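Side-chain contacts in uncharacterized protein (Porphyromonas gingivalis, PDB 1ZBS), which is of unproven function but probably phosphorylates N-acetylglucosamine with ATP, as a kinase of the ASKHA superfamily: residues Ile4-Ser9 and Gln268-Gly273; Phe26-Ile31 and Arg46-Pro51; Ala73-Leu78 and Ile92-Asp97. All coordinates share one frame; numbering follows the deposited sequence.

Contact 1. Residues Ile4-Ser9 and Gln268-Gly273; sequences IGDSGS and QSPMEG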
# COMPACT_ATOMS: atom_id res chain seq x y z
N ILE A 4 25.35 -22.87 4.40
CA ILE A 4 24.11 -22.34 4.95
C ILE A 4 23.74 -21.03 4.28
O ILE A 4 24.55 -20.10 4.17
CB ILE A 4 24.21 -22.12 6.48
CG1 ILE A 4 24.58 -23.43 7.17
CG2 ILE A 4 22.86 -21.63 7.00
CD1 ILE A 4 24.81 -23.29 8.66
N GLY A 5 22.49 -20.96 3.82
CA GLY A 5 22.01 -19.76 3.16
C GLY A 5 20.74 -19.23 3.77
O GLY A 5 19.81 -19.98 4.05
N ASP A 6 20.71 -17.92 3.98
CA ASP A 6 19.55 -17.25 4.54
C ASP A 6 19.18 -16.10 3.60
O ASP A 6 19.85 -15.08 3.57
CB ASP A 6 19.88 -16.70 5.92
CG ASP A 6 18.64 -16.33 6.71
OD1 ASP A 6 17.85 -17.24 7.02
OD2 ASP A 6 18.45 -15.13 7.01
N SER A 7 18.10 -16.29 2.85
CA SER A 7 17.64 -15.29 1.89
C SER A 7 16.44 -14.48 2.36
O SER A 7 15.44 -15.03 2.83
CB SER A 7 17.30 -15.96 0.56
OG SER A 7 16.83 -15.01 -0.39
N GLY A 8 16.55 -13.17 2.20
CA GLY A 8 15.48 -12.27 2.58
C GLY A 8 15.00 -11.50 1.36
O GLY A 8 15.43 -11.78 0.24
N SER A 9 14.11 -10.54 1.58
CA SER A 9 13.58 -9.73 0.50
C SER A 9 14.51 -8.56 0.19
O SER A 9 14.09 -7.41 0.12
CB SER A 9 12.18 -9.21 0.87
OG SER A 9 12.17 -8.64 2.17
N GLN A 268 20.30 -9.28 14.81
CA GLN A 268 20.14 -8.84 13.43
C GLN A 268 20.06 -10.03 12.46
O GLN A 268 19.16 -10.08 11.62
CB GLN A 268 21.29 -7.89 13.05
CG GLN A 268 21.24 -7.42 11.60
CD GLN A 268 21.97 -6.10 11.37
OE1 GLN A 268 23.06 -5.87 11.92
NE2 GLN A 268 21.39 -5.24 10.54
N SER A 269 20.98 -10.98 12.61
CA SER A 269 21.06 -12.17 11.76
C SER A 269 20.88 -13.49 12.52
O SER A 269 21.21 -13.60 13.69
CB SER A 269 22.42 -12.19 11.03
OG SER A 269 22.72 -13.46 10.48
N PRO A 270 20.32 -14.51 11.85
CA PRO A 270 20.13 -15.82 12.48
C PRO A 270 21.30 -16.73 12.12
O PRO A 270 21.35 -17.89 12.51
CB PRO A 270 18.84 -16.31 11.85
CG PRO A 270 18.99 -15.83 10.44
CD PRO A 270 19.48 -14.40 10.64
N MSE A 271 22.24 -16.19 11.35
CA MSE A 271 23.37 -16.98 10.91
C MSE A 271 24.10 -17.72 12.03
O MSE A 271 24.22 -18.94 11.98
CB MSE A 271 24.36 -16.13 10.12
CG MSE A 271 25.32 -16.97 9.32
SE MSE A 271 24.40 -18.29 8.20
CE MSE A 271 24.39 -19.81 9.37
N GLU A 272 24.58 -16.99 13.02
CA GLU A 272 25.28 -17.61 14.14
C GLU A 272 24.42 -18.72 14.72
O GLU A 272 24.90 -19.79 15.09
CB GLU A 272 25.59 -16.58 15.23
CG GLU A 272 26.71 -15.61 14.86
CD GLU A 272 28.01 -16.32 14.50
OE1 GLU A 272 28.48 -17.16 15.31
OE2 GLU A 272 28.57 -16.04 13.41
N GLY A 273 23.12 -18.45 14.79
CA GLY A 273 22.19 -19.42 15.32
C GLY A 273 22.05 -20.64 14.44
O GLY A 273 22.00 -21.76 14.95
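Ile4 and Met271, a selenomethionine, make the apolar half of this contact, in which the C-terminal helix 271-280 packs against strand 2-7, the central strand of the N-terminal ASKHA (RNase H-like) sheet. The Met271 side chain leaves the helix with CG anti to its own N (chi1 -164°) and then bends at both chi2 and chi3, which swings the methyl end across the branched Ile4. CE lies 3.4 Å from Ile4 CG2, tighter than usual for two carbons, and 3.6 Å from Ile4 CD1, so it meets both methyl groups, while SE stays 3.9 Å from Ile4 CG2. Two residues on, Asp6 leaves the strand toward the 268-273 segment and the Pro270 ring comes to meet it from the opposite direction. The contact is van der Waals: Asp6 OD2 is 3.5 Å from Pro270 CG. No hydrogen bond spans the segments. Strand 2-7 runs into a glycine- and serine-rich turn that probably corresponds to the first phosphate motif of the superfamily, where a strand-borne aspartate like Asp6 is expected. On the helix side, Ser269 makes an N-terminal capping bond, its OG accepting from Met271 N at 2.9 Å with an N-H...O angle of 159°.

Contact 2. Residues Phe26-Ile31 and Arg46-Pro51; sequences FQTSGI and RSEVLP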
# COMPACT_ATOMS: atom_id res chain seq x y z
N PHE A 26 29.84 -15.50 2.48
CA PHE A 26 29.63 -14.79 1.21
C PHE A 26 28.46 -13.82 1.31
O PHE A 26 27.74 -13.80 2.30
CB PHE A 26 29.33 -15.79 0.08
CG PHE A 26 30.20 -17.00 0.11
CD1 PHE A 26 29.66 -18.26 -0.10
CD2 PHE A 26 31.56 -16.89 0.38
CE1 PHE A 26 30.46 -19.40 -0.04
CE2 PHE A 26 32.38 -18.01 0.43
CZ PHE A 26 31.83 -19.27 0.22
N GLN A 27 28.27 -13.04 0.25
CA GLN A 27 27.19 -12.06 0.22
C GLN A 27 26.63 -11.98 -1.20
O GLN A 27 27.24 -11.36 -2.07
CB GLN A 27 27.75 -10.69 0.62
CG GLN A 27 26.81 -9.82 1.45
CD GLN A 27 26.87 -10.17 2.93
OE1 GLN A 27 26.18 -11.08 3.40
NE2 GLN A 27 27.70 -9.44 3.68
N THR A 28 25.48 -12.60 -1.43
CA THR A 28 24.85 -12.54 -2.74
C THR A 28 23.52 -11.84 -2.57
O THR A 28 23.30 -11.15 -1.58
CB THR A 28 24.61 -13.95 -3.33
OG1 THR A 28 24.17 -13.82 -4.69
CG2 THR A 28 23.55 -14.68 -2.55
N SER A 29 22.61 -12.02 -3.52
CA SER A 29 21.32 -11.36 -3.41
C SER A 29 20.15 -12.17 -3.96
O SER A 29 20.33 -13.26 -4.51
CB SER A 29 21.37 -10.00 -4.11
OG SER A 29 22.42 -9.20 -3.59
N GLY A 30 18.96 -11.63 -3.77
CA GLY A 30 17.74 -12.26 -4.25
C GLY A 30 17.53 -13.70 -3.87
O GLY A 30 17.53 -14.06 -2.69
N ILE A 31 17.31 -14.54 -4.88
CA ILE A 31 17.08 -15.96 -4.68
C ILE A 31 15.78 -16.24 -3.92
O ILE A 31 15.76 -16.28 -2.70
CB ILE A 31 18.27 -16.62 -3.93
CG1 ILE A 31 19.59 -16.29 -4.66
CG2 ILE A 31 18.09 -18.12 -3.88
CD1 ILE A 31 20.83 -16.87 -4.00
N ARG A 46 25.05 -19.90 -10.13
CA ARG A 46 26.38 -20.13 -10.70
C ARG A 46 27.12 -18.90 -11.20
O ARG A 46 28.04 -19.02 -12.01
CB ARG A 46 26.30 -21.20 -11.80
CG ARG A 46 25.29 -20.92 -12.91
CD ARG A 46 24.78 -22.25 -13.46
NE ARG A 46 23.95 -22.12 -14.65
CZ ARG A 46 23.25 -23.11 -15.19
NH1 ARG A 46 22.52 -22.91 -16.28
NH2 ARG A 46 23.25 -24.31 -14.62
N SER A 47 26.72 -17.73 -10.73
CA SER A 47 27.38 -16.49 -11.13
C SER A 47 27.64 -15.65 -9.88
O SER A 47 28.45 -14.73 -9.89
CB SER A 47 26.50 -15.69 -12.10
OG SER A 47 25.39 -15.11 -11.42
N GLU A 48 26.94 -16.00 -8.81
CA GLU A 48 27.07 -15.29 -7.54
C GLU A 48 27.42 -16.25 -6.41
O GLU A 48 28.26 -15.94 -5.56
CB GLU A 48 25.77 -14.56 -7.20
CG GLU A 48 25.31 -13.58 -8.27
CD GLU A 48 24.04 -12.83 -7.88
OE1 GLU A 48 24.08 -12.03 -6.92
OE2 GLU A 48 23.00 -13.03 -8.54
N VAL A 49 26.78 -17.41 -6.39
CA VAL A 49 27.03 -18.37 -5.33
C VAL A 49 28.26 -19.23 -5.58
O VAL A 49 29.17 -19.26 -4.75
CB VAL A 49 25.82 -19.31 -5.13
CG1 VAL A 49 25.99 -20.10 -3.84
CG2 VAL A 49 24.53 -18.51 -5.09
N LEU A 50 28.30 -19.92 -6.72
CA LEU A 50 29.43 -20.78 -7.06
C LEU A 50 30.78 -20.07 -7.02
O LEU A 50 31.73 -20.58 -6.44
CB LEU A 50 29.23 -21.40 -8.44
CG LEU A 50 28.97 -22.91 -8.49
CD1 LEU A 50 28.86 -23.34 -9.94
CD2 LEU A 50 30.09 -23.67 -7.79
N PRO A 51 30.88 -18.89 -7.65
CA PRO A 51 32.16 -18.17 -7.65
C PRO A 51 32.60 -17.71 -6.26
O PRO A 51 33.77 -17.40 -6.04
CB PRO A 51 31.90 -17.01 -8.60
CG PRO A 51 30.43 -16.76 -8.44
CD PRO A 51 29.87 -18.16 -8.44
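Thr28 and Glu48 cross at about a right angle where strand 21-29 passes helix 38-53. Thr28 points toward the helix and holds OG1 anti to its backbone N (chi1 -172°), which lays the hydroxyl against the stem of Glu48, with OG1 only 3.1 Å from Glu48 CB. The Glu48 chain sets off with CG anti to its carbonyl carbon, runs extended past CG, and brings its carboxylate alongside the same hydroxyl. Thr28 OG1 donates to Glu48 OE1 over 2.9 Å, but the bond is weak: the angle at OG1 between Thr28 CB and Glu48 OE1 is about 144°, well wider than a hydroxyl hydrogen would choose. The second carboxylate oxygen, OE2, stays 4.1 Å from Thr28 OG1, so the hydroxyl engages one branch of the group. Ser29 N is the next nearest polar atom to Glu48 OE1, at a long 3.7 Å.

Deeper in, the partners are apolar. Ile31 and Val49 approach at a slant, each by a branch end, Ile31 CD1 lying 4.2 Å from Val49 CG2. Ile31 also rests on Ile41 and Leu78, and Val49 on Met85, so both join the layer between helices 38-53 and 75-85. Two residues before Thr28, Phe26 reaches Ala52 and Ile53 further along the same helix. Helix 38-53 thus packs over the outermost antiparallel strand of a 3-2-1-4-5 sheet, as the first helix does in the RNase H-like domains of the ASKHA superfamily.

Contact 3. Residues Ala73-Leu78 and Ile92-Asp97; sequences AKAPML and IEVAGD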
# COMPACT_ATOMS: atom_id res chain seq x y z
N ALA A 73 5.69 -25.79 -1.71
CA ALA A 73 5.28 -26.13 -3.06
C ALA A 73 6.36 -25.77 -4.07
O ALA A 73 6.57 -26.49 -5.05
CB ALA A 73 3.98 -25.42 -3.41
N LYS A 74 7.03 -24.65 -3.85
CA LYS A 74 8.08 -24.21 -4.75
C LYS A 74 9.49 -24.44 -4.21
O LYS A 74 10.48 -24.10 -4.87
CB LYS A 74 7.89 -22.74 -5.13
CG LYS A 74 6.89 -22.55 -6.27
CD LYS A 74 7.00 -21.16 -6.88
CE LYS A 74 6.15 -21.02 -8.14
NZ LYS A 74 6.57 -21.95 -9.22
N ALA A 75 9.57 -25.01 -3.02
CA ALA A 75 10.86 -25.30 -2.40
C ALA A 75 11.63 -26.34 -3.23
O ALA A 75 12.83 -26.17 -3.48
CB ALA A 75 10.66 -25.82 -0.98
N PRO A 76 10.96 -27.42 -3.66
CA PRO A 76 11.62 -28.46 -4.46
C PRO A 76 12.19 -27.98 -5.78
O PRO A 76 12.83 -28.74 -6.50
CB PRO A 76 10.51 -29.50 -4.65
CG PRO A 76 9.27 -28.66 -4.66
CD PRO A 76 9.53 -27.73 -3.50
N MSE A 77 11.97 -26.71 -6.10
CA MSE A 77 12.47 -26.15 -7.34
C MSE A 77 13.88 -25.62 -7.08
O MSE A 77 14.80 -25.86 -7.86
CB MSE A 77 11.52 -25.05 -7.82
CG MSE A 77 11.84 -24.46 -9.18
SE MSE A 77 13.29 -23.18 -9.13
CE MSE A 77 12.25 -21.54 -8.99
N LEU A 78 14.05 -24.90 -5.98
CA LEU A 78 15.36 -24.36 -5.64
C LEU A 78 16.27 -25.52 -5.26
O LEU A 78 17.48 -25.45 -5.42
CB LEU A 78 15.24 -23.38 -4.48
CG LEU A 78 16.52 -22.67 -4.03
CD1 LEU A 78 17.22 -22.02 -5.20
CD2 LEU A 78 16.14 -21.64 -2.97
N ILE A 92 20.54 -31.84 0.68
CA ILE A 92 20.10 -30.50 0.30
C ILE A 92 18.68 -30.24 0.79
O ILE A 92 17.72 -30.80 0.26
CB ILE A 92 20.15 -30.31 -1.22
CG1 ILE A 92 19.32 -29.09 -1.62
CG2 ILE A 92 19.67 -31.58 -1.91
CD1 ILE A 92 19.82 -27.81 -1.00
N GLU A 93 18.56 -29.38 1.80
CA GLU A 93 17.27 -29.04 2.39
C GLU A 93 16.92 -27.57 2.21
O GLU A 93 17.73 -26.69 2.49
CB GLU A 93 17.28 -29.38 3.89
CG GLU A 93 17.33 -30.87 4.21
CD GLU A 93 17.34 -31.14 5.70
OE1 GLU A 93 16.50 -30.56 6.41
OE2 GLU A 93 18.19 -31.93 6.17
N VAL A 94 15.70 -27.31 1.73
CA VAL A 94 15.23 -25.95 1.50
C VAL A 94 14.02 -25.69 2.39
O VAL A 94 13.06 -26.46 2.36
CB VAL A 94 14.84 -25.73 0.03
CG1 VAL A 94 14.77 -24.24 -0.28
CG2 VAL A 94 15.85 -26.41 -0.88
N ALA A 95 14.08 -24.62 3.17
CA ALA A 95 12.99 -24.28 4.08
C ALA A 95 12.77 -22.77 4.13
O ALA A 95 13.62 -21.99 3.69
CB ALA A 95 13.30 -24.81 5.47
N GLY A 96 11.62 -22.36 4.66
CA GLY A 96 11.31 -20.95 4.76
C GLY A 96 12.20 -20.19 5.73
O GLY A 96 12.81 -20.78 6.62
N ASP A 97 12.26 -18.88 5.55
CA ASP A 97 13.08 -18.04 6.41
C ASP A 97 12.52 -17.93 7.83
O ASP A 97 13.28 -17.69 8.78
CB ASP A 97 13.24 -16.64 5.81
CG ASP A 97 11.91 -15.95 5.51
OD1 ASP A 97 11.93 -14.71 5.35
OD2 ASP A 97 10.86 -16.63 5.44
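Val94 carries this contact, burying about twice the surface of either Ala75 or Leu78, the residues it meets one turn apart on helix 75-85. The two branches of Val94 divide the work. CG1, anti to the backbone N (chi1 -163°), reaches Leu78, whose CD2 lies 4.0 Å away; the two side chains cross at about a right angle. CG2 turns to the start of the helix and sits 4.0 Å from Ala75 O. The Ala75 methyl fills in at the side of the branch point, with Ala75 CB 4.3 Å from Val94 CB, and lies 4.2 Å from Val94 O as well. Leu78 extends from the helix with CG anti to its N (chi1 -177°) and a bend at chi2, which carries CD2 onto the strand residue. All of this is dispersion contact, without a hydrogen bond between the segments. Leu78 N gives Ala75 O a weak bond of 3.1 Å in the first helical turn.

The contact lies within a beta-alpha-beta unit: strand 62-67, helix 75-85, then strand 91-95, parallel to 62-67 and outermost in the sheet. Leu78 reaches Phe65 on the neighbouring strand, Asn79 and Leu82 extend the helix contact along Val94 and Ile92, and Gly96 occupies the N-cap position of helix 97-105.

Overall arrangement
All three contacts bear on the five-stranded N-terminal sheet, ordered 3-2-1-4-5. Contact 1 uses its central strand 2-7, while contacts 2 and 3 use the outermost strands 21-29 and 91-95. Centres lie about 14 Å (1 and 2), 15 Å (1 and 3) and 17 Å (2 and 3) apart. Contacts 2 and 3 follow each other along the chain, whereas contact 1 spans both, bringing the C-terminal helix back to the first strand. Ser7 OG, 2.6 Å from Gly30 O, probably hydrogen-bonds contact 1 to contact 2, and Ile31 CG2 packs on Leu78 CD2 at 4.1 Å. Helices 38-53 and 75-85 thus flank one face, and helix 271-280 the other, of a probable kinase domain.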